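Local coordinates for putative lipoprotein (Bacteroides thetaiotaomicron, PDB 4Q1Z) that is of unknown function but is a two-domain putative lipoprotein of the DUF4876 family, probably attached to a membrane, at residues 129-134 / 195-200; 175-180 / 243-248; 302-307 / 324-329. One frame throughout, in Å; residues are numbered along the deposited sequence.

Interaction 1: residues 129-134 / 195-200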
loop_
_atom_site.group_PDB
_atom_site.type_symbol
_atom_site.label_atom_id
_atom_site.label_comp_id
_atom_site.label_asym_id
_atom_site.label_seq_id
_atom_site.Cartn_x
_atom_site.Cartn_y
_atom_site.Cartn_z
ATOM N N ASP A 129 9.776 5.733 17.479
ATOM C CA ASP A 129 8.477 6.213 16.993
ATOM C C ASP A 129 8.157 5.732 15.530
ATOM O O ASP A 129 7.086 6.053 15.015
ATOM C CB ASP A 129 8.366 7.752 17.129
ATOM C CG ASP A 129 9.544 8.567 16.620
ATOM O OD1 ASP A 129 10.456 7.976 15.978
ATOM O OD2 ASP A 129 9.515 9.807 16.777
ATOM N N GLN A 130 9.050 4.927 14.911
ATOM C CA GLN A 130 8.897 4.385 13.549
ATOM C C GLN A 130 7.539 3.679 13.331
ATOM O O GLN A 130 7.112 2.900 14.184
ATOM C CB GLN A 130 10.024 3.378 13.220
ATOM C CG GLN A 130 11.418 3.981 13.143
ATOM C CD GLN A 130 12.450 3.022 12.566
ATOM O OE1 GLN A 130 12.485 1.818 12.865
ATOM N NE2 GLN A 130 13.358 3.559 11.763
ATOM N N PHE A 131 6.879 3.943 12.199
ATOM C CA PHE A 131 5.615 3.306 11.837
ATOM C C PHE A 131 5.444 3.281 10.303
ATOM O O PHE A 131 6.061 4.068 9.576
ATOM C CB PHE A 131 4.391 3.945 12.545
ATOM C CG PHE A 131 3.850 5.222 11.940
ATOM C CD1 PHE A 131 2.866 5.181 10.952
ATOM C CD2 PHE A 131 4.336 6.465 12.341
ATOM C CE1 PHE A 131 2.363 6.364 10.389
ATOM C CE2 PHE A 131 3.824 7.645 11.789
ATOM C CZ PHE A 131 2.828 7.585 10.828
ATOM N N TYR A 132 4.591 2.348 9.841
ATOM C CA TYR A 132 4.250 1.997 8.458
ATOM C C TYR A 132 2.761 1.848 8.375
ATOM O O TYR A 132 2.204 1.020 9.089
ATOM C CB TYR A 132 4.933 0.644 8.066
ATOM C CG TYR A 132 6.392 0.570 8.461
ATOM C CD1 TYR A 132 6.772 0.087 9.714
ATOM C CD2 TYR A 132 7.386 1.063 7.622
ATOM C CE1 TYR A 132 8.103 0.083 10.112
ATOM C CE2 TYR A 132 8.720 1.075 8.017
ATOM C CZ TYR A 132 9.078 0.564 9.255
ATOM O OH TYR A 132 10.399 0.533 9.637
ATOM N N GLU A 133 2.104 2.684 7.577
ATOM C CA GLU A 133 0.659 2.634 7.426
ATOM C C GLU A 133 0.339 2.108 6.030
ATOM O O GLU A 133 0.763 2.674 5.037
ATOM C CB GLU A 133 0.025 3.989 7.715
ATOM C CG GLU A 133 -1.485 3.996 7.590
ATOM C CD GLU A 133 -2.185 5.277 8.005
ATOM O OE1 GLU A 133 -1.614 6.044 8.814
ATOM O OE2 GLU A 133 -3.310 5.515 7.508
ATOM N N ILE A 134 -0.364 0.973 6.002
ATOM C CA ILE A 134 -0.829 0.150 4.880
ATOM C C ILE A 134 -2.300 0.489 4.651
ATOM O O ILE A 134 -3.040 0.569 5.617
ATOM C CB ILE A 134 -0.567 -1.337 5.313
ATOM C CG1 ILE A 134 0.902 -1.689 5.213
ATOM C CG2 ILE A 134 -1.448 -2.385 4.652
ATOM C CD1 ILE A 134 1.524 -1.157 3.945
ATOM N N SER A 195 -7.077 1.402 6.954
ATOM C CA SER A 195 -5.626 1.327 7.100
ATOM C C SER A 195 -5.233 0.327 8.185
ATOM O O SER A 195 -5.976 0.113 9.141
ATOM C CB SER A 195 -5.041 2.694 7.473
ATOM O OG SER A 195 -4.842 3.580 6.387
ATOM N N CYS A 196 -4.049 -0.266 8.026
ATOM C CA CYS A 196 -3.358 -1.053 9.034
ATOM C C CYS A 196 -2.030 -0.364 9.321
ATOM O O CYS A 196 -1.216 -0.180 8.405
ATOM C CB CYS A 196 -3.155 -2.508 8.637
ATOM S SG CYS A 196 -2.358 -3.499 9.929
ATOM N N ILE A 197 -1.845 0.070 10.572
ATOM C CA ILE A 197 -0.599 0.681 11.004
ATOM C C ILE A 197 0.187 -0.384 11.765
ATOM O O ILE A 197 -0.375 -1.122 12.578
ATOM C CB ILE A 197 -0.801 1.985 11.854
ATOM C CG1 ILE A 197 -1.685 3.025 11.118
ATOM C CG2 ILE A 197 0.550 2.596 12.313
ATOM C CD1 ILE A 197 -2.291 4.039 11.975
ATOM N N ILE A 198 1.489 -0.463 11.465
ATOM C CA ILE A 198 2.467 -1.307 12.138
ATOM C C ILE A 198 3.507 -0.359 12.695
ATOM O O ILE A 198 4.058 0.446 11.948
ATOM C CB ILE A 198 3.098 -2.429 11.256
ATOM C CG1 ILE A 198 2.092 -3.052 10.269
ATOM C CG2 ILE A 198 3.726 -3.480 12.146
ATOM C CD1 ILE A 198 2.735 -3.644 9.040
ATOM N N SER A 199 3.724 -0.411 14.007
ATOM C CA SER A 199 4.714 0.394 14.716
ATOM C C SER A 199 5.874 -0.477 15.158
ATOM O O SER A 199 5.683 -1.668 15.388
ATOM C CB SER A 199 4.083 1.057 15.934
ATOM O OG SER A 199 3.460 2.292 15.626
ATOM N N GLN A 200 7.072 0.100 15.280
ATOM C CA GLN A 200 8.234 -0.607 15.828
ATOM C C GLN A 200 7.904 -0.944 17.293
ATOM O O GLN A 200 8.069 -2.079 17.727
ATOM C CB GLN A 200 9.503 0.276 15.724
ATOM C CG GLN A 200 10.701 -0.287 16.459
ATOM C CD GLN A 200 11.721 0.748 16.863
ATOM O OE1 GLN A 200 11.996 0.931 18.051
ATOM N NE2 GLN A 200 12.374 1.383 15.895
HETATM O O HOH W 1 4.439 4.446 16.636
#

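Interaction 2: residues 175-180 / 243-248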
loop_
_atom_site.group_PDB
_atom_site.type_symbol
_atom_site.label_atom_id
_atom_site.label_comp_id
_atom_site.label_asym_id
_atom_site.label_seq_id
_atom_site.Cartn_x
_atom_site.Cartn_y
_atom_site.Cartn_z
ATOM N N GLY A 175 16.057 -9.438 1.114
ATOM C CA GLY A 175 15.602 -9.017 2.436
ATOM C C GLY A 175 16.577 -9.262 3.563
ATOM O O GLY A 175 17.186 -10.341 3.654
ATOM N N GLU A 176 16.713 -8.235 4.426
ATOM C CA GLU A 176 17.534 -8.226 5.624
ATOM C C GLU A 176 16.772 -8.994 6.724
ATOM O O GLU A 176 17.285 -9.995 7.253
ATOM C CB GLU A 176 17.843 -6.783 6.034
ATOM C CG GLU A 176 18.844 -6.673 7.169
ATOM C CD GLU A 176 18.822 -5.328 7.857
ATOM O OE1 GLU A 176 19.464 -4.391 7.332
ATOM O OE2 GLU A 176 18.140 -5.200 8.902
ATOM N N ARG A 177 15.522 -8.525 7.032
ATOM C CA ARG A 177 14.581 -9.130 7.995
ATOM C C ARG A 177 13.181 -9.217 7.357
ATOM O O ARG A 177 12.790 -8.333 6.600
ATOM C CB ARG A 177 14.543 -8.374 9.341
ATOM C CG ARG A 177 13.992 -9.249 10.465
ATOM C CD ARG A 177 13.818 -8.519 11.775
ATOM N NE ARG A 177 15.079 -8.005 12.322
ATOM C CZ ARG A 177 15.840 -8.647 13.210
ATOM N NH1 ARG A 177 15.493 -9.852 13.645
ATOM N NH2 ARG A 177 16.959 -8.095 13.653
ATOM N N VAL A 178 12.476 -10.322 7.613
ATOM C CA VAL A 178 11.135 -10.644 7.082
ATOM C C VAL A 178 10.195 -10.968 8.260
ATOM O O VAL A 178 10.567 -11.696 9.185
ATOM C CB VAL A 178 11.136 -11.824 6.039
ATOM C CG1 VAL A 178 9.797 -11.927 5.319
ATOM C CG2 VAL A 178 12.300 -11.727 5.033
ATOM N N TRP A 179 9.010 -10.369 8.233
ATOM C CA TRP A 179 7.907 -10.566 9.168
ATOM C C TRP A 179 6.685 -10.957 8.361
ATOM O O TRP A 179 6.661 -10.762 7.140
ATOM C CB TRP A 179 7.597 -9.284 9.981
ATOM C CG TRP A 179 8.728 -8.720 10.776
ATOM C CD1 TRP A 179 9.692 -7.852 10.337
ATOM C CD2 TRP A 179 8.950 -8.890 12.185
ATOM N NE1 TRP A 179 10.548 -7.542 11.369
ATOM C CE2 TRP A 179 10.082 -8.122 12.527
ATOM C CE3 TRP A 179 8.298 -9.621 13.198
ATOM C CZ2 TRP A 179 10.555 -8.033 13.851
ATOM C CZ3 TRP A 179 8.810 -9.589 14.490
ATOM C CH2 TRP A 179 9.918 -8.791 14.807
ATOM N N LYS A 180 5.660 -11.480 9.035
ATOM C CA LYS A 180 4.373 -11.758 8.404
ATOM C C LYS A 180 3.250 -11.428 9.365
ATOM O O LYS A 180 3.441 -11.373 10.580
ATOM C CB LYS A 180 4.244 -13.192 7.835
ATOM C CG LYS A 180 4.026 -14.323 8.820
ATOM C CD LYS A 180 3.832 -15.603 8.036
ATOM C CE LYS A 180 3.904 -16.822 8.908
ATOM N NZ LYS A 180 3.608 -18.056 8.136
ATOM N N VAL A 243 9.854 -14.004 10.710
ATOM C CA VAL A 243 10.063 -15.006 9.674
ATOM C C VAL A 243 11.547 -15.297 9.438
ATOM O O VAL A 243 11.923 -16.469 9.444
ATOM C CB VAL A 243 9.342 -14.642 8.342
ATOM C CG1 VAL A 243 9.690 -15.627 7.230
ATOM C CG2 VAL A 243 7.830 -14.583 8.536
ATOM N N PHE A 244 12.361 -14.273 9.149
ATOM C CA PHE A 244 13.747 -14.491 8.776
ATOM C C PHE A 244 14.647 -13.358 9.177
ATOM O O PHE A 244 14.306 -12.199 9.010
ATOM C CB PHE A 244 13.837 -14.675 7.234
ATOM C CG PHE A 244 15.226 -14.722 6.616
ATOM C CD1 PHE A 244 15.952 -13.551 6.395
ATOM C CD2 PHE A 244 15.770 -15.923 6.177
ATOM C CE1 PHE A 244 17.219 -13.600 5.811
ATOM C CE2 PHE A 244 17.013 -15.959 5.543
ATOM C CZ PHE A 244 17.740 -14.809 5.396
ATOM N N TYR A 245 15.835 -13.718 9.648
ATOM C CA TYR A 245 16.938 -12.830 9.990
ATOM C C TYR A 245 18.169 -13.674 9.980
ATOM O O TYR A 245 18.181 -14.717 10.624
ATOM C CB TYR A 245 16.751 -12.084 11.321
ATOM C CG TYR A 245 17.831 -11.056 11.574
ATOM C CD1 TYR A 245 17.975 -9.947 10.742
ATOM C CD2 TYR A 245 18.729 -11.201 12.634
ATOM C CE1 TYR A 245 18.985 -9.005 10.954
ATOM C CE2 TYR A 245 19.748 -10.264 12.853
ATOM C CZ TYR A 245 19.859 -9.157 12.017
ATOM O OH TYR A 245 20.835 -8.205 12.227
ATOM N N GLN A 246 19.141 -13.286 9.140
ATOM C CA GLN A 246 20.454 -13.893 8.951
ATOM C C GLN A 246 20.411 -15.441 8.786
ATOM O O GLN A 246 21.182 -16.178 9.414
ATOM C CB GLN A 246 21.396 -13.456 10.092
ATOM C CG GLN A 246 21.759 -11.984 9.944
ATOM C CD GLN A 246 22.690 -11.445 10.991
ATOM O OE1 GLN A 246 23.027 -12.106 11.980
ATOM N NE2 GLN A 246 23.147 -10.220 10.762
ATOM N N GLY A 247 19.525 -15.899 7.909
ATOM C CA GLY A 247 19.335 -17.313 7.595
ATOM C C GLY A 247 18.493 -18.113 8.575
ATOM O O GLY A 247 18.274 -19.301 8.354
ATOM N N LYS A 248 18.024 -17.485 9.663
ATOM C CA LYS A 248 17.288 -18.165 10.730
ATOM C C LYS A 248 15.864 -17.622 10.929
ATOM O O LYS A 248 15.562 -16.497 10.534
ATOM C CB LYS A 248 18.081 -18.040 12.049
ATOM C CG LYS A 248 19.294 -18.962 12.143
ATOM C CD LYS A 248 20.063 -18.675 13.420
ATOM C CE LYS A 248 20.779 -19.882 13.989
ATOM N NZ LYS A 248 21.303 -19.622 15.360
HETATM O O HOH W 2 19.614 -11.032 7.327
#

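Interaction 3: residues 302-307 / 324-329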
loop_
_atom_site.group_PDB
_atom_site.type_symbol
_atom_site.label_atom_id
_atom_site.label_comp_id
_atom_site.label_asym_id
_atom_site.label_seq_id
_atom_site.Cartn_x
_atom_site.Cartn_y
_atom_site.Cartn_z
ATOM N N ILE A 302 13.433 -12.622 -2.048
ATOM C CA ILE A 302 12.031 -12.235 -2.172
ATOM C C ILE A 302 11.663 -12.170 -3.663
ATOM O O ILE A 302 12.152 -11.274 -4.357
ATOM C CB ILE A 302 11.762 -10.897 -1.429
ATOM C CG1 ILE A 302 12.016 -11.054 0.105
ATOM C CG2 ILE A 302 10.351 -10.336 -1.734
ATOM C CD1 ILE A 302 12.340 -9.783 0.809
ATOM N N PRO A 303 10.804 -13.088 -4.185
ATOM C CA PRO A 303 10.400 -12.993 -5.597
ATOM C C PRO A 303 9.679 -11.675 -5.887
ATOM O O PRO A 303 8.670 -11.332 -5.245
ATOM C CB PRO A 303 9.478 -14.214 -5.775
ATOM C CG PRO A 303 9.950 -15.176 -4.712
ATOM C CD PRO A 303 10.156 -14.246 -3.547
ATOM N N ILE A 304 10.231 -10.923 -6.841
ATOM C CA ILE A 304 9.708 -9.643 -7.337
ATOM C C ILE A 304 8.208 -9.790 -7.758
ATOM O O ILE A 304 7.412 -8.875 -7.546
ATOM C CB ILE A 304 10.624 -9.162 -8.507
ATOM C CG1 ILE A 304 11.861 -8.421 -7.956
ATOM C CG2 ILE A 304 9.888 -8.333 -9.555
ATOM C CD1 ILE A 304 13.057 -8.335 -8.962
ATOM N N LYS A 305 7.836 -10.960 -8.286
ATOM C CA LYS A 305 6.479 -11.258 -8.746
ATOM C C LYS A 305 5.465 -11.343 -7.571
ATOM O O LYS A 305 4.256 -11.315 -7.820
ATOM C CB LYS A 305 6.461 -12.555 -9.592
ATOM C CG LYS A 305 6.893 -13.838 -8.866
ATOM C CD LYS A 305 6.443 -15.096 -9.615
ATOM C CE LYS A 305 7.048 -16.360 -9.053
ATOM N NZ LYS A 305 6.522 -17.594 -9.706
ATOM N N TYR A 306 5.953 -11.465 -6.313
ATOM C CA TYR A 306 5.089 -11.561 -5.131
ATOM C C TYR A 306 4.809 -10.197 -4.490
ATOM O O TYR A 306 3.895 -10.079 -3.672
ATOM C CB TYR A 306 5.756 -12.435 -4.062
ATOM C CG TYR A 306 5.818 -13.942 -4.268
ATOM C CD1 TYR A 306 5.197 -14.551 -5.355
ATOM C CD2 TYR A 306 6.512 -14.755 -3.374
ATOM C CE1 TYR A 306 5.298 -15.926 -5.564
ATOM C CE2 TYR A 306 6.582 -16.137 -3.553
ATOM C CZ TYR A 306 5.968 -16.717 -4.640
ATOM O OH TYR A 306 6.059 -18.076 -4.785
ATOM N N VAL A 307 5.607 -9.182 -4.842
ATOM C CA VAL A 307 5.559 -7.867 -4.239
ATOM C C VAL A 307 4.260 -7.086 -4.615
ATOM O O VAL A 307 3.946 -6.883 -5.779
ATOM C CB VAL A 307 6.864 -7.063 -4.518
ATOM C CG1 VAL A 307 6.834 -5.705 -3.830
ATOM C CG2 VAL A 307 8.085 -7.844 -4.046
ATOM N N ARG A 324 18.397 -0.143 -3.794
ATOM C CA ARG A 324 18.381 -1.584 -3.509
ATOM C C ARG A 324 16.986 -2.184 -3.812
ATOM O O ARG A 324 16.816 -3.403 -3.752
ATOM C CB ARG A 324 18.864 -1.943 -2.081
ATOM C CG ARG A 324 18.184 -1.253 -0.887
ATOM C CD ARG A 324 18.971 -0.028 -0.512
ATOM N NE ARG A 324 18.671 0.451 0.827
ATOM C CZ ARG A 324 17.952 1.530 1.118
ATOM N NH1 ARG A 324 17.381 2.240 0.152
ATOM N NH2 ARG A 324 17.790 1.902 2.378
ATOM N N VAL A 325 16.001 -1.348 -4.177
ATOM C CA VAL A 325 14.695 -1.846 -4.592
ATOM C C VAL A 325 14.805 -2.068 -6.120
ATOM O O VAL A 325 15.211 -1.142 -6.855
ATOM C CB VAL A 325 13.474 -0.929 -4.215
ATOM C CG1 VAL A 325 12.159 -1.506 -4.735
ATOM C CG2 VAL A 325 13.372 -0.695 -2.713
ATOM N N PRO A 326 14.441 -3.268 -6.623
ATOM C CA PRO A 326 14.431 -3.458 -8.079
ATOM C C PRO A 326 13.520 -2.415 -8.767
ATOM O O PRO A 326 12.409 -2.133 -8.293
ATOM C CB PRO A 326 13.911 -4.889 -8.232
ATOM C CG PRO A 326 14.193 -5.550 -6.891
ATOM C CD PRO A 326 13.938 -4.467 -5.919
ATOM N N GLY A 327 14.048 -1.812 -9.845
ATOM C CA GLY A 327 13.429 -0.751 -10.638
ATOM C C GLY A 327 11.991 -0.977 -11.051
ATOM O O GLY A 327 11.216 -0.018 -11.112
ATOM N N VAL A 328 11.615 -2.233 -11.331
ATOM C CA VAL A 328 10.232 -2.578 -11.701
ATOM C C VAL A 328 9.278 -2.319 -10.531
ATOM O O VAL A 328 8.106 -2.023 -10.774
ATOM C CB VAL A 328 10.043 -4.023 -12.243
ATOM C CG1 VAL A 328 10.733 -4.185 -13.574
ATOM C CG2 VAL A 328 10.526 -5.080 -11.251
ATOM N N LEU A 329 9.778 -2.437 -9.272
ATOM C CA LEU A 329 8.970 -2.225 -8.064
ATOM C C LEU A 329 8.966 -0.759 -7.651
ATOM O O LEU A 329 7.922 -0.245 -7.264
ATOM C CB LEU A 329 9.462 -3.117 -6.928
ATOM C CG LEU A 329 9.423 -4.631 -7.207
ATOM C CD1 LEU A 329 10.103 -5.411 -6.107
ATOM C CD2 LEU A 329 7.999 -5.119 -7.461
#

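Interaction 1: residues 129-134 / 195-200
I134 and C196 form a hydrogen-bonded pair in the antiparallel pairing of strands 131-136 and 195-199, inside a large mixed sheet. I134 N gives its hydrogen to C196 O at 2.8 Å, and C196 N returns one to I134 O at 2.7 Å. Y132 and I198, the second such pair, exchange bonds in the same way, Y132 N lying 2.9 Å from I198 O. These pairs place Y132, I134, C196 and I198 on one face of the sheet and F131, E133, I197 and S199 on the other. I134 CG2, anti to the backbone N, approaches C196 CB at 4.3 Å, while the side chain also packs on L108 and F110 of the next strand; I198 packs on F223 and F225.

Past the strand ends, Q130 and Q200 carry the pairing into the loops. Q200 N reaches Q130 O almost straight, with 170° at the hydrogen. Their amides then meet with planes 75° apart: Q200 NE2 stands above the carbonyl plane of Q130 OE1, 3.1 Å away, whereas OE1 lies in the amide plane of Q200. Q130 NE2 is held in turn by Y115 O and T259 O.

On the other face, the extended chain of E133 lays CG against I197 CG1 at 3.7 Å. Its OE2 makes a salt bridge with K111 and takes the S195 hydroxyl, while OE1 accepts from R387 N. An alanine here would probably leave K111 without its charge partner and S195 without its acceptor. The S195 hydroxyl donates to E133 OE2 from the anti side, OG lying 2.7 Å away.

Interaction 2: residues 175-180 / 243-248
R177 lays its guanidinium flat on the ring of Y245, the two planes only 12° apart. CZ stands 3.6 Å from the ring centroid, over the face, in a cation-pi stack. NH2 lies above the middle of the ring and NH1 nearer its root, 3.3 Å from Y245 CG. The arginine leaves the strand with CG anti to the backbone N and bends at chi3 (-62°), which turns NE out of the line of the chain. NH1 also binds M251 O and H242 NE2, so the rotation of the flat group is likely to be fixed from outside the stack as well. The opposite face of the tyrosine ring is met by Q246 CG.

Between the strands the pairing is antiparallel but interrupted by a classic beta bulge: V243 and F244 both stand opposite V178. V178 O accepts from V243 N at 2.9 Å and from F244 N at 3.1 Å, the donors arriving from the same face of its carbonyl plane. V178 CG2 packs on F244 CB at 4.0 Å, and A300 touches both residues. F244 turns a ring edge to E176 O, 3.9 Å from CE1. V243 CG2 meets K180 CG at 3.8 Å, the side chains crossing at about a right angle. From Y245 to K248 the chain reverses in a type I' turn, beside which a water donates to E176 O and accepts from Q246 N.

Interaction 3: residues 302-307 / 324-329
I304 and L329 face each other from two compact turns, their CA atoms 7.5 Å apart and no hydrogen bond passing between the segments. Each turn is closed internally: Y306 N bonds to P303 O in the 3-10 segment 304-306, and L329 N bonds to P326 O at 2.8 Å.

The contact is carried mainly by apolar side chains, with I304 in the middle. Its CG1 is anti to the carbonyl carbon (chi1 -84°), and CD1 beyond it touches P326 CB at 3.6 Å and CG at 3.7 Å, isoleucine and proline sliding past each other in opposite directions. The other branch, I304 CG2, meets V328 CG2 at 3.7 Å, these two side chains crossing at about a right angle. L329 works with both methyls. CD1 approaches I304 CG1 at 3.9 Å and V307 CG2 at 3.8 Å, while CD2 rests on V307 CB at 3.7 Å, and the leucine reaches A310 as well.

Nearby polar groups have partners of their own: R324 makes a salt bridge with E312, whose other carboxylate oxygen accepts from V325 N, and Y306 OH bonds to E275.

The arrangement is a surface packing of apolar side chains from two turns: the loop that follows strand 307-312 folds back onto the 3-10 turn leading into that strand, at the outer margin of the large mixed sheet.

Interactions 1 and 2 belong to the same mixed sheet, their centres about 18 Å apart, with the short strand 223-224 lying between strands 195-199 and 238-245. Their segments alternate along the chain, so the two pairings interlock in sequence, whereas interaction 3 comes later and is local. It lies about 21 Å from interaction 1 and about 16 Å from interaction 2, centre to centre, and touches the latter where G175 CA meets I302 CD1 at 3.7 Å. There the chain leaves strands 172-175 and 299-303 of a small sheet and, after a corner at 176 and the 3-10 turn 304-306, enters strands 177-180 and 307-312 of the large one. All three contacts thus build one domain, apart from the seven-stranded sheet nearer the N-terminus.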